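Oxidoreductase (Bordetella pertussis, PDB 3Q2K) probably catalyses the NAD-dependent oxidation of UDP-N-acetylglucosaminuronic acid, a step required for the biosynthesis of 2,3-diacetamido-2,3-dideoxy-D-mannuronic acid. Local coordinates at residues 57-62 / 90-95; 160-165 / 217-222; 167-172 / 298-303. All blocks are in the same frame, centred on the assembly; numbering follows the deposited sequence.

Interaction 1: 57-62 / 90-95; sequences ELVEIC and QGNADA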
ATOM      1  N   GLU C  57      40.245 -27.763  26.687  1.00 34.52           N
ATOM      2  CA  GLU C  57      39.998 -27.516  28.097  1.00 31.69           C
ATOM      3  C   GLU C  57      39.480 -26.104  28.322  1.00 58.81           C
ATOM      4  O   GLU C  57      39.810 -25.190  27.562  1.00 47.18           O
ATOM      5  CB  GLU C  57      41.313 -27.630  28.868  1.00 34.13           C
ATOM      6  CG  GLU C  57      42.516 -26.973  28.196  1.00100.00           C
ATOM      7  CD  GLU C  57      43.799 -27.100  29.004  1.00100.00           C
ATOM      8  OE1 GLU C  57      44.665 -26.202  28.900  1.00 43.67           O
ATOM      9  OE2 GLU C  57      43.916 -28.098  29.749  1.00 63.77           O
ATOM     10  N   LEU C  58      38.739 -25.987  29.420  1.00 39.31           N
ATOM     11  CA  LEU C  58      38.135 -24.752  29.902  1.00 41.72           C
ATOM     12  C   LEU C  58      39.077 -24.103  30.909  1.00 37.64           C
ATOM     13  O   LEU C  58      39.385 -24.680  31.948  1.00 39.90           O
ATOM     14  CB  LEU C  58      36.751 -25.054  30.495  1.00 32.57           C
ATOM     15  CG  LEU C  58      35.828 -23.990  31.093  1.00 54.36           C
ATOM     16  CD1 LEU C  58      35.362 -23.010  30.029  1.00 39.80           C
ATOM     17  CD2 LEU C  58      34.649 -24.652  31.792  1.00 38.02           C
ATOM     18  N   VAL C  59      39.501 -22.873  30.648  1.00 38.80           N
ATOM     19  CA  VAL C  59      40.607 -22.321  31.414  1.00 37.15           C
ATOM     20  C   VAL C  59      40.115 -21.088  32.153  1.00100.00           C
ATOM     21  O   VAL C  59      40.710 -20.652  33.144  1.00 40.03           O
ATOM     22  CB  VAL C  59      41.752 -21.903  30.469  1.00 44.87           C
ATOM     23  CG1 VAL C  59      42.770 -21.040  31.205  1.00100.00           C
ATOM     24  CG2 VAL C  59      42.420 -23.140  29.873  1.00 31.32           C
ATOM     25  N   GLU C  60      39.015 -20.550  31.635  1.00 27.43           N
ATOM     26  CA  GLU C  60      38.559 -19.242  32.098  1.00 45.52           C
ATOM     27  C   GLU C  60      37.042 -19.189  32.107  1.00 48.74           C
ATOM     28  O   GLU C  60      36.401 -19.917  31.345  1.00 33.91           O
ATOM     29  CB  GLU C  60      39.053 -18.119  31.186  1.00 36.60           C
ATOM     30  CG  GLU C  60      40.515 -17.735  31.366  1.00100.00           C
ATOM     31  CD  GLU C  60      41.174 -17.233  30.092  1.00100.00           C
ATOM     32  OE1 GLU C  60      40.583 -16.404  29.367  1.00 97.73           O
ATOM     33  OE2 GLU C  60      42.313 -17.666  29.818  1.00 48.01           O
ATOM     34  N   ILE C  61      36.512 -18.309  32.953  1.00 31.54           N
ATOM     35  CA  ILE C  61      35.068 -18.140  33.082  1.00 25.85           C
ATOM     36  C   ILE C  61      34.849 -16.691  33.496  1.00 50.72           C
ATOM     37  O   ILE C  61      35.670 -16.061  34.163  1.00 31.12           O
ATOM     38  CB  ILE C  61      34.470 -19.131  34.101  1.00 38.95           C
ATOM     39  CG1 ILE C  61      35.206 -18.981  35.433  1.00 65.55           C
ATOM     40  CG2 ILE C  61      34.602 -20.574  33.626  1.00 26.33           C
ATOM     41  CD1 ILE C  61      34.598 -19.807  36.539  1.00 46.53           C
ATOM     42  N   CYS C  62      33.728 -16.138  33.052  1.00 33.19           N
ATOM     43  CA  CYS C  62      33.520 -14.708  33.243  1.00 32.95           C
ATOM     44  C   CYS C  62      32.030 -14.616  33.526  1.00 53.32           C
ATOM     45  O   CYS C  62      31.266 -15.267  32.816  1.00 33.94           O
ATOM     46  CB  CYS C  62      33.856 -13.918  31.970  1.00 27.80           C
ATOM     47  SG  CYS C  62      33.340 -12.181  32.066  1.00 41.55           S
ATOM     48  N   GLN C  90      43.571 -10.121  30.420  1.00 38.99           N
ATOM     49  CA  GLN C  90      44.511 -10.964  31.138  1.00 46.91           C
ATOM     50  C   GLN C  90      44.452 -12.425  30.711  1.00 62.58           C
ATOM     51  O   GLN C  90      45.377 -13.189  30.968  1.00 51.13           O
ATOM     52  CB  GLN C  90      44.247 -10.756  32.631  1.00 44.43           C
ATOM     53  CG  GLN C  90      44.453  -9.281  32.952  1.00 27.53           C
ATOM     54  CD  GLN C  90      44.047  -8.861  34.350  1.00100.00           C
ATOM     55  OE1 GLN C  90      42.860  -8.800  34.675  1.00 81.16           O
ATOM     56  NE2 GLN C  90      45.036  -8.527  35.173  1.00100.00           N
ATOM     57  N   GLY C  91      43.386 -12.830  30.030  1.00 43.02           N
ATOM     58  CA  GLY C  91      43.252 -14.245  29.690  1.00 57.70           C
ATOM     59  C   GLY C  91      43.962 -14.634  28.407  1.00 65.76           C
ATOM     60  O   GLY C  91      44.345 -13.765  27.625  1.00 41.56           O
ATOM     61  N   ASN C  92      44.143 -15.931  28.170  1.00 42.98           N
ATOM     62  CA  ASN C  92      44.673 -16.397  26.891  1.00 42.00           C
ATOM     63  C   ASN C  92      43.807 -17.403  26.125  1.00 36.78           C
ATOM     64  O   ASN C  92      44.346 -18.185  25.341  1.00 51.54           O
ATOM     65  CB  ASN C  92      46.059 -17.004  27.118  1.00 52.55           C
ATOM     66  CG  ASN C  92      45.986 -18.403  27.709  1.00 29.29           C
ATOM     67  OD1 ASN C  92      46.580 -19.341  27.175  1.00100.00           O
ATOM     68  ND2 ASN C  92      45.218 -18.571  28.777  1.00 35.03           N
ATOM     69  N   ALA C  93      42.493 -17.443  26.347  1.00 47.32           N
ATOM     70  CA  ALA C  93      41.657 -18.459  25.704  1.00 40.17           C
ATOM     71  C   ALA C  93      41.701 -18.315  24.185  1.00 31.04           C
ATOM     72  O   ALA C  93      41.885 -17.199  23.687  1.00 25.66           O
ATOM     73  CB  ALA C  93      40.219 -18.416  26.212  1.00 40.93           C
ATOM     74  N   ASP C  94      41.624 -19.426  23.454  1.00 23.32           N
ATOM     75  CA  ASP C  94      41.756 -19.374  21.994  1.00 48.89           C
ATOM     76  C   ASP C  94      40.431 -18.969  21.369  1.00 45.84           C
ATOM     77  O   ASP C  94      40.389 -18.385  20.283  1.00 42.95           O
ATOM     78  CB  ASP C  94      42.145 -20.714  21.361  1.00 25.65           C
ATOM     79  CG  ASP C  94      43.513 -21.172  21.839  1.00 46.55           C
ATOM     80  OD1 ASP C  94      44.463 -20.367  21.723  1.00 45.51           O
ATOM     81  OD2 ASP C  94      43.641 -22.300  22.362  1.00 41.63           O
ATOM     82  N   ALA C  95      39.376 -19.272  22.117  1.00 38.13           N
ATOM     83  CA  ALA C  95      37.991 -19.091  21.698  1.00 40.62           C
ATOM     84  C   ALA C  95      37.099 -18.770  22.892  1.00 49.58           C
ATOM     85  O   ALA C  95      37.158 -19.418  23.936  1.00 37.54           O
ATOM     86  CB  ALA C  95      37.498 -20.354  21.010  1.00 33.57           C
TER

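Interaction 2: 160-165 / 217-222; sequences LVKKAI and DWLVGP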
ATOM      1  N   LEU C 160      19.195 -37.684   8.872  1.00 31.84           N
ATOM      2  CA  LEU C 160      18.606 -38.558   7.854  1.00 16.87           C
ATOM      3  C   LEU C 160      17.673 -37.796   6.916  1.00 24.93           C
ATOM      4  O   LEU C 160      17.575 -38.068   5.722  1.00 39.03           O
ATOM      5  CB  LEU C 160      17.767 -39.652   8.518  1.00 33.70           C
ATOM      6  CG  LEU C 160      18.431 -40.840   9.215  1.00 38.16           C
ATOM      7  CD1 LEU C 160      17.349 -41.668   9.899  1.00 32.78           C
ATOM      8  CD2 LEU C 160      19.120 -41.660   8.147  1.00 40.97           C
ATOM      9  N   VAL C 161      16.894 -36.868   7.454  1.00 29.34           N
ATOM     10  CA  VAL C 161      16.006 -36.153   6.551  1.00 29.62           C
ATOM     11  C   VAL C 161      16.883 -35.354   5.577  1.00 19.14           C
ATOM     12  O   VAL C 161      16.659 -35.315   4.368  1.00 28.54           O
ATOM     13  CB  VAL C 161      15.091 -35.284   7.436  1.00 35.28           C
ATOM     14  CG1 VAL C 161      14.424 -34.180   6.643  1.00 28.69           C
ATOM     15  CG2 VAL C 161      14.040 -36.170   8.083  1.00 25.79           C
ATOM     16  N   LYS C 162      17.917 -34.713   6.112  1.00 23.57           N
ATOM     17  CA  LYS C 162      18.781 -33.822   5.344  1.00 31.72           C
ATOM     18  C   LYS C 162      19.382 -34.631   4.205  1.00 33.24           C
ATOM     19  O   LYS C 162      19.413 -34.219   3.047  1.00 37.55           O
ATOM     20  CB  LYS C 162      19.901 -33.351   6.272  1.00 20.86           C
ATOM     21  CG  LYS C 162      21.013 -32.511   5.673  1.00 33.27           C
ATOM     22  CD  LYS C 162      20.498 -31.129   5.322  1.00 44.20           C
ATOM     23  CE  LYS C 162      21.648 -30.153   5.174  1.00 48.68           C
ATOM     24  NZ  LYS C 162      21.149 -29.208   4.153  1.00 39.70           N
ATOM     25  N   LYS C 163      19.846 -35.826   4.547  1.00 50.90           N
ATOM     26  CA  LYS C 163      20.388 -36.709   3.529  1.00 44.35           C
ATOM     27  C   LYS C 163      19.366 -37.016   2.437  1.00 41.65           C
ATOM     28  O   LYS C 163      19.687 -36.973   1.251  1.00 32.64           O
ATOM     29  CB  LYS C 163      20.952 -37.978   4.170  1.00 32.45           C
ATOM     30  CG  LYS C 163      22.432 -37.857   4.459  1.00 51.77           C
ATOM     31  CD  LYS C 163      22.694 -38.150   5.923  1.00 42.91           C
ATOM     32  CE  LYS C 163      24.173 -37.980   6.249  1.00 34.40           C
ATOM     33  NZ  LYS C 163      24.425 -37.864   7.713  1.00100.00           N
ATOM     34  N   ALA C 164      18.130 -37.349   2.786  1.00 30.66           N
ATOM     35  CA  ALA C 164      17.201 -37.620   1.700  1.00 42.82           C
ATOM     36  C   ALA C 164      16.913 -36.361   0.891  1.00 33.39           C
ATOM     37  O   ALA C 164      16.716 -36.404  -0.323  1.00 44.56           O
ATOM     38  CB  ALA C 164      15.926 -38.214   2.241  1.00 26.11           C
ATOM     39  N   ILE C 165      16.869 -35.216   1.560  1.00 38.82           N
ATOM     40  CA  ILE C 165      16.573 -34.038   0.763  1.00 24.35           C
ATOM     41  C   ILE C 165      17.746 -33.797  -0.177  1.00 33.40           C
ATOM     42  O   ILE C 165      17.533 -33.388  -1.319  1.00 33.90           O
ATOM     43  CB  ILE C 165      16.315 -32.774   1.587  1.00 53.32           C
ATOM     44  CG1 ILE C 165      14.972 -32.891   2.310  1.00 22.03           C
ATOM     45  CG2 ILE C 165      16.387 -31.556   0.673  1.00 36.09           C
ATOM     46  CD1 ILE C 165      14.906 -31.776   3.344  1.00 33.60           C
ATOM     47  N   ASP C 217      15.361 -22.973   6.286  1.00 19.97           N
ATOM     48  CA  ASP C 217      16.353 -22.780   5.236  1.00 21.11           C
ATOM     49  C   ASP C 217      17.333 -23.955   5.178  1.00 36.27           C
ATOM     50  O   ASP C 217      17.578 -24.505   4.108  1.00 35.87           O
ATOM     51  CB  ASP C 217      17.155 -21.494   5.450  1.00 17.41           C
ATOM     52  CG  ASP C 217      18.169 -21.293   4.351  1.00 64.77           C
ATOM     53  OD1 ASP C 217      19.106 -22.114   4.272  1.00 79.64           O
ATOM     54  OD2 ASP C 217      17.986 -20.351   3.555  1.00 40.50           O
ATOM     55  N   TRP C 218      17.922 -24.326   6.310  1.00 15.47           N
ATOM     56  CA  TRP C 218      18.858 -25.441   6.381  1.00 36.32           C
ATOM     57  C   TRP C 218      18.351 -26.712   5.705  1.00 21.54           C
ATOM     58  O   TRP C 218      19.074 -27.345   4.937  1.00 31.47           O
ATOM     59  CB  TRP C 218      19.188 -25.726   7.846  1.00 21.76           C
ATOM     60  CG  TRP C 218      20.218 -26.799   7.967  1.00 25.88           C
ATOM     61  CD1 TRP C 218      21.499 -26.752   7.503  1.00 37.14           C
ATOM     62  CD2 TRP C 218      20.057 -28.083   8.583  1.00 71.46           C
ATOM     63  NE1 TRP C 218      22.141 -27.932   7.780  1.00 36.06           N
ATOM     64  CE2 TRP C 218      21.278 -28.770   8.432  1.00 49.84           C
ATOM     65  CE3 TRP C 218      19.004 -28.715   9.252  1.00 54.54           C
ATOM     66  CZ2 TRP C 218      21.487 -30.047   8.947  1.00 37.94           C
ATOM     67  CZ3 TRP C 218      19.216 -29.980   9.780  1.00 34.30           C
ATOM     68  CH2 TRP C 218      20.436 -30.641   9.596  1.00 51.46           C
ATOM     69  N   LEU C 219      17.092 -27.074   5.929  1.00 29.66           N
ATOM     70  CA  LEU C 219      16.620 -28.354   5.412  1.00 30.88           C
ATOM     71  C   LEU C 219      16.012 -28.234   4.022  1.00 22.78           C
ATOM     72  O   LEU C 219      16.303 -29.032   3.126  1.00 30.69           O
ATOM     73  CB  LEU C 219      15.574 -28.979   6.339  1.00 27.85           C
ATOM     74  CG  LEU C 219      16.108 -29.787   7.522  1.00 25.67           C
ATOM     75  CD1 LEU C 219      14.949 -30.315   8.358  1.00 48.63           C
ATOM     76  CD2 LEU C 219      16.935 -30.957   7.020  1.00 25.78           C
ATOM     77  N   VAL C 220      15.127 -27.252   3.873  1.00 25.65           N
ATOM     78  CA  VAL C 220      14.223 -27.189   2.729  1.00 14.44           C
ATOM     79  C   VAL C 220      14.699 -26.280   1.592  1.00 28.45           C
ATOM     80  O   VAL C 220      14.387 -26.502   0.420  1.00 25.40           O
ATOM     81  CB  VAL C 220      12.803 -26.773   3.191  1.00 34.00           C
ATOM     82  CG1 VAL C 220      11.876 -26.631   1.990  1.00 27.88           C
ATOM     83  CG2 VAL C 220      12.236 -27.764   4.230  1.00 21.49           C
ATOM     84  N   GLY C 221      15.478 -25.258   1.930  1.00 21.28           N
ATOM     85  CA  GLY C 221      16.113 -24.415   0.916  1.00 26.08           C
ATOM     86  C   GLY C 221      15.810 -22.951   1.171  1.00 27.04           C
ATOM     87  O   GLY C 221      15.216 -22.609   2.189  1.00 21.57           O
ATOM     88  N   PRO C 222      16.219 -22.054   0.265  1.00 22.81           N
ATOM     89  CA  PRO C 222      16.017 -20.622   0.447  1.00 36.93           C
ATOM     90  C   PRO C 222      14.558 -20.199   0.572  1.00 27.77           C
ATOM     91  O   PRO C 222      13.754 -20.525  -0.300  1.00 17.11           O
ATOM     92  CB  PRO C 222      16.551 -20.039  -0.863  1.00 18.43           C
ATOM     93  CG  PRO C 222      17.610 -21.021  -1.298  1.00 28.13           C
ATOM     94  CD  PRO C 222      17.030 -22.364  -0.927  1.00 33.99           C
TER

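Interaction 3: 167-172 / 298-303; sequences QGRFGR and EPHPDD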
ATOM      1  N   GLN C 167      19.778 -35.876  -1.657  1.00 45.56           N
ATOM      2  CA  GLN C 167      19.921 -36.747  -2.821  1.00 29.08           C
ATOM      3  C   GLN C 167      18.663 -36.767  -3.674  1.00 34.30           C
ATOM      4  O   GLN C 167      18.390 -37.767  -4.336  1.00 56.07           O
ATOM      5  CB  GLN C 167      20.132 -38.180  -2.343  1.00 47.14           C
ATOM      6  CG  GLN C 167      21.320 -38.311  -1.413  1.00 37.70           C
ATOM      7  CD  GLN C 167      21.106 -39.465  -0.468  1.00 59.77           C
ATOM      8  OE1 GLN C 167      20.086 -40.152  -0.550  1.00 58.18           O
ATOM      9  NE2 GLN C 167      22.059 -39.666   0.434  1.00 64.79           N
ATOM     10  N   GLY C 168      17.875 -35.699  -3.610  1.00 37.35           N
ATOM     11  CA  GLY C 168      16.675 -35.626  -4.431  1.00 37.98           C
ATOM     12  C   GLY C 168      15.618 -36.688  -4.192  1.00 29.87           C
ATOM     13  O   GLY C 168      14.736 -36.827  -5.033  1.00 31.11           O
ATOM     14  N   ARG C 169      15.635 -37.418  -3.078  1.00 31.20           N
ATOM     15  CA  ARG C 169      14.573 -38.409  -2.846  1.00 21.07           C
ATOM     16  C   ARG C 169      13.135 -37.911  -2.687  1.00 30.09           C
ATOM     17  O   ARG C 169      12.184 -38.673  -2.851  1.00 21.67           O
ATOM     18  CB  ARG C 169      14.939 -39.294  -1.656  1.00 35.24           C
ATOM     19  CG  ARG C 169      16.279 -39.990  -1.850  1.00 57.83           C
ATOM     20  CD  ARG C 169      16.656 -40.805  -0.619  1.00 77.29           C
ATOM     21  NE  ARG C 169      15.653 -41.836  -0.366  1.00 30.00           N
ATOM     22  CZ  ARG C 169      15.473 -42.473   0.786  1.00100.00           C
ATOM     23  NH1 ARG C 169      14.525 -43.399   0.890  1.00 28.13           N
ATOM     24  NH2 ARG C 169      16.231 -42.160   1.831  1.00 52.19           N
ATOM     25  N   PHE C 170      12.926 -36.649  -2.328  1.00 38.04           N
ATOM     26  CA  PHE C 170      11.570 -36.132  -2.198  1.00 26.84           C
ATOM     27  C   PHE C 170      10.973 -35.699  -3.522  1.00 23.54           C
ATOM     28  O   PHE C 170       9.759 -35.512  -3.605  1.00 26.71           O
ATOM     29  CB  PHE C 170      11.517 -34.887  -1.318  1.00 40.50           C
ATOM     30  CG  PHE C 170      11.521 -35.208   0.138  1.00 20.61           C
ATOM     31  CD1 PHE C 170      10.325 -35.435   0.793  1.00 40.87           C
ATOM     32  CD2 PHE C 170      12.705 -35.266   0.844  1.00 23.08           C
ATOM     33  CE1 PHE C 170      10.329 -35.684   2.145  1.00 25.56           C
ATOM     34  CE2 PHE C 170      12.720 -35.539   2.196  1.00 23.82           C
ATOM     35  CZ  PHE C 170      11.521 -35.770   2.839  1.00 19.19           C
ATOM     36  N   GLY C 171      11.812 -35.609  -4.547  1.00 26.51           N
ATOM     37  CA  GLY C 171      11.400 -34.885  -5.747  1.00 28.58           C
ATOM     38  C   GLY C 171      11.087 -33.447  -5.378  1.00 24.00           C
ATOM     39  O   GLY C 171      11.546 -32.903  -4.368  1.00 33.03           O
ATOM     40  N   ARG C 172      10.242 -32.831  -6.198  1.00 31.23           N
ATOM     41  CA  ARG C 172       9.761 -31.469  -5.979  1.00 31.42           C
ATOM     42  C   ARG C 172       9.125 -31.424  -4.594  1.00 48.30           C
ATOM     43  O   ARG C 172       8.193 -32.185  -4.361  1.00 26.47           O
ATOM     44  CB  ARG C 172       8.693 -31.203  -7.038  1.00 32.26           C
ATOM     45  CG  ARG C 172       8.139 -29.794  -7.115  1.00 34.64           C
ATOM     46  CD  ARG C 172       9.311 -28.863  -7.322  1.00 39.85           C
ATOM     47  NE  ARG C 172       8.856 -27.484  -7.231  1.00 47.11           N
ATOM     48  CZ  ARG C 172       8.070 -26.926  -8.144  1.00 64.84           C
ATOM     49  NH1 ARG C 172       7.720 -25.651  -8.030  1.00 21.97           N
ATOM     50  NH2 ARG C 172       7.642 -27.664  -9.158  1.00 46.07           N
ATOM     51  N   GLU C 298      11.259 -44.841  -3.751  1.00 39.61           N
ATOM     52  CA  GLU C 298      12.346 -45.757  -4.072  1.00 58.31           C
ATOM     53  C   GLU C 298      13.243 -45.954  -2.854  1.00 47.50           C
ATOM     54  O   GLU C 298      13.519 -44.989  -2.136  1.00 43.71           O
ATOM     55  CB  GLU C 298      13.131 -45.225  -5.270  1.00 44.51           C
ATOM     56  CG  GLU C 298      13.723 -43.846  -5.043  1.00 71.12           C
ATOM     57  CD  GLU C 298      13.420 -42.911  -6.200  1.00100.00           C
ATOM     58  OE1 GLU C 298      13.887 -41.749  -6.180  1.00 80.01           O
ATOM     59  OE2 GLU C 298      12.693 -43.351  -7.123  1.00100.00           O
ATOM     60  N   PRO C 299      13.652 -47.210  -2.606  1.00 44.86           N
ATOM     61  CA  PRO C 299      14.186 -47.572  -1.295  1.00 77.23           C
ATOM     62  C   PRO C 299      15.626 -47.112  -1.086  1.00 53.74           C
ATOM     63  O   PRO C 299      16.299 -46.722  -2.039  1.00 53.37           O
ATOM     64  CB  PRO C 299      14.051 -49.098  -1.259  1.00 44.63           C
ATOM     65  CG  PRO C 299      14.058 -49.532  -2.700  1.00 64.30           C
ATOM     66  CD  PRO C 299      13.577 -48.363  -3.522  1.00 90.64           C
ATOM     67  N   HIS C 300      16.115 -47.130   0.147  1.00 40.45           N
ATOM     68  CA  HIS C 300      17.451 -46.610   0.404  1.00 43.33           C
ATOM     69  C   HIS C 300      17.878 -47.241   1.725  1.00 36.29           C
ATOM     70  O   HIS C 300      17.046 -47.473   2.603  1.00 74.89           O
ATOM     71  CB  HIS C 300      17.387 -45.081   0.474  1.00 48.06           C
ATOM     72  CG  HIS C 300      18.719 -44.419   0.644  1.00 19.93           C
ATOM     73  ND1 HIS C 300      19.400 -44.407   1.842  1.00 83.80           N
ATOM     74  CD2 HIS C 300      19.535 -43.819  -0.255  1.00 68.20           C
ATOM     75  CE1 HIS C 300      20.562 -43.797   1.683  1.00 57.06           C
ATOM     76  NE2 HIS C 300      20.667 -43.427   0.419  1.00 41.82           N
ATOM     77  N   PRO C 301      19.163 -47.594   1.863  1.00 47.07           N
ATOM     78  CA  PRO C 301      19.631 -48.209   3.102  1.00 46.33           C
ATOM     79  C   PRO C 301      19.223 -47.454   4.369  1.00 52.06           C
ATOM     80  O   PRO C 301      18.767 -48.085   5.322  1.00 78.81           O
ATOM     81  CB  PRO C 301      21.151 -48.159   2.944  1.00 52.21           C
ATOM     82  CG  PRO C 301      21.355 -48.263   1.467  1.00 52.01           C
ATOM     83  CD  PRO C 301      20.225 -47.487   0.848  1.00 45.46           C
ATOM     84  N   ASP C 302      19.372 -46.133   4.393  1.00 33.61           N
ATOM     85  CA  ASP C 302      18.856 -45.318   5.489  1.00 73.95           C
ATOM     86  C   ASP C 302      17.446 -45.667   5.961  1.00 37.58           C
ATOM     87  O   ASP C 302      17.133 -45.528   7.145  1.00 47.64           O
ATOM     88  CB  ASP C 302      18.938 -43.828   5.149  1.00 60.17           C
ATOM     89  CG  ASP C 302      20.359 -43.307   5.195  1.00 86.70           C
ATOM     90  OD1 ASP C 302      21.278 -44.149   5.265  1.00 72.15           O
ATOM     91  OD2 ASP C 302      20.566 -42.077   5.171  1.00 56.23           O
ATOM     92  N   ASP C 303      16.568 -46.087   5.056  1.00 40.05           N
ATOM     93  CA  ASP C 303      15.281 -46.644   5.471  1.00 47.28           C
ATOM     94  C   ASP C 303      15.391 -47.563   6.683  1.00 56.82           C
ATOM     95  O   ASP C 303      14.500 -47.587   7.531  1.00 53.33           O
ATOM     96  CB  ASP C 303      14.605 -47.409   4.327  1.00 37.45           C
ATOM     97  CG  ASP C 303      14.285 -46.515   3.143  1.00100.00           C
ATOM     98  OD1 ASP C 303      14.170 -45.284   3.326  1.00 56.01           O
ATOM     99  OD2 ASP C 303      14.157 -47.047   2.021  1.00 48.61           O
TER

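Interaction 1: 57-62 / 90-95
Glu60 reaches from its strand to the loop at Asn92, and its carboxylate carries most of the contact. One oxygen does the gripping. Glu60 OE2 accepts the backbone N-H of Asn92, with OE2 to N at 3.0 Å and an N-H...O angle of 144°. The donor comes in on the syn side of the carboxylate, 23° out of its plane. The same oxygen takes a second, weak and more bent bond from the amide of Asn92, where ND2 lies 3.2 Å from Glu60 OE2. The carboxylate and amide planes are turned 40° apart, and the two side chains cross at about a right angle. Asn92 thus meets one oxygen with both its backbone and its side chain.

The other oxygen packs against carbon. Glu60 OE1 sits 3.4 Å from Gly91 CA and 3.8 Å from Ala93 CB. Gly91 brings only its backbone to the carboxylate. Val59 adds a looser touch beside this pair, its CG1 4.2 Å from Asn92 ND2.

The bend of the Glu60 chain at chi2 helps bring its carboxylate to the loop. Glu60 also packs on Phe81 of strand 79-81 and Met87 of helix 84-90. Arg117 holds the loop by a hydrogen bond to Ala93 O. Asp94 forms a salt bridge with Arg29.

The contact lies in the Rossmann-fold region, with the Glu60 side chain about 12 Å from the bound NADH. Strand 56-62 runs between strands 31-36 and 79-81 of the parallel sheet, and the loop it meets leads from helix 84-90 into strand 95-98.

Interaction 2: 160-165 / 217-222
Lys162 lies over one face of the Trp218 indole, and its chain crosses the ring at a slant. Its CE stands 3.3 Å above the ring plane, offset toward the rim. The CD before it makes a CH-pi contact with the six-membered ring, 4.2 Å from CD to the centroid. The NZ beyond it lies over the five-membered ring in a cation-pi contact. Aliphatic chain and charged tip therefore use the same face.

The tip is also fixed by a bond. Lys162 NZ donates to Trp218 O at 2.9 Å, with a C=O...N angle of 157° and the nitrogen tilted 23° from the carbonyl plane. Backbone and ring of one residue thus hold one ammonium group. CG of Lys162 is anti to the backbone N (chi1 174°), and bends at chi2 and chi4 carry the chain across the ring. Glu166 offers NZ a long, weak ion pair, and Arg153 makes a second cation-pi contact with Trp218.

Leu219 supplies the apolar part. Its CD2 sits 3.8 Å from Lys162 CA and also meets Lys162 CB. Val161 CG1 touches the same methyl at 4.1 Å, the two side chains crossing at about a right angle. Ile165 CD1 lies 3.1 Å from Leu219 O, a tight approach, and also meets Leu219 CB.

Val161 and Ile165 also pack on Ile274 of strand 269-276. Helix 156-166 packs on the mixed sheet and is joined to helix 210-220 by this contact, a layered alpha/beta arrangement consistent with the C-terminal domain of the GFO/IDH/MocA oxidoreductase family.

Interaction 3: 167-172 / 298-303
A Schellman motif ends helix 156-166, with Gly168 as its C-prime residue, and a type I beta turn from Gly168 to Gly171 follows. This corner of the C-terminal alpha/beta domain meets the loop after strand 290-296 through Arg169. The Arg169 guanidinium lies against His300, whose CB stands 3.2 Å above its plane, over its centre. The guanidinium and the imidazole planes are nearly parallel, 17° apart. A bend at chi3 (61°) turns the arginine chain toward this loop. Phe296 makes a cation-pi contact with the same arginine. Arg169 NE is buried by the contact and has no hydrogen-bond partner.

Gln167 comes toward His300 from the opposite direction, with Gln167 OE1 3.5 Å from His300 NE2, but the angle is too poor for a hydrogen bond.

The 298-303 loop holds its own shape. His300 ND1 accepts a hydrogen bond from Asp302 N, and His300 N donates to Asp303 OD2 at 2.7 Å from above the carboxylate plane. That bond helps set the carboxylate, whose other oxygen accepts one from Trp294 NE1. A salt bridge completes the contact: Arg169 NH1 donates in its own guanidinium plane to the syn side of Asp303 OD1, at 3.1 Å and a nearly straight 167°.

From the N terminus, interaction 1 closes first, across 27 intervening residues, mostly helix. Within the Rossmann-fold region it ties strand 56-62 to the loop between helix 84-90 and strand 95-98. It finishes before the other two begin and lies across the chain's centre from them, its centre about 36 Å from that of interaction 2 and about 45 Å from that of interaction 3. Interaction 2 then opens on helix 156-166. Interaction 3 opens just past that helix, before interaction 2 closes at 217-222, and itself closes only at 298-303, so the two cross. They also touch, with Arg169 N probably bonded to Ala164 O. Together they tie helix 156-166 and its end to helix 210-220 and to the loop before helix 306-315.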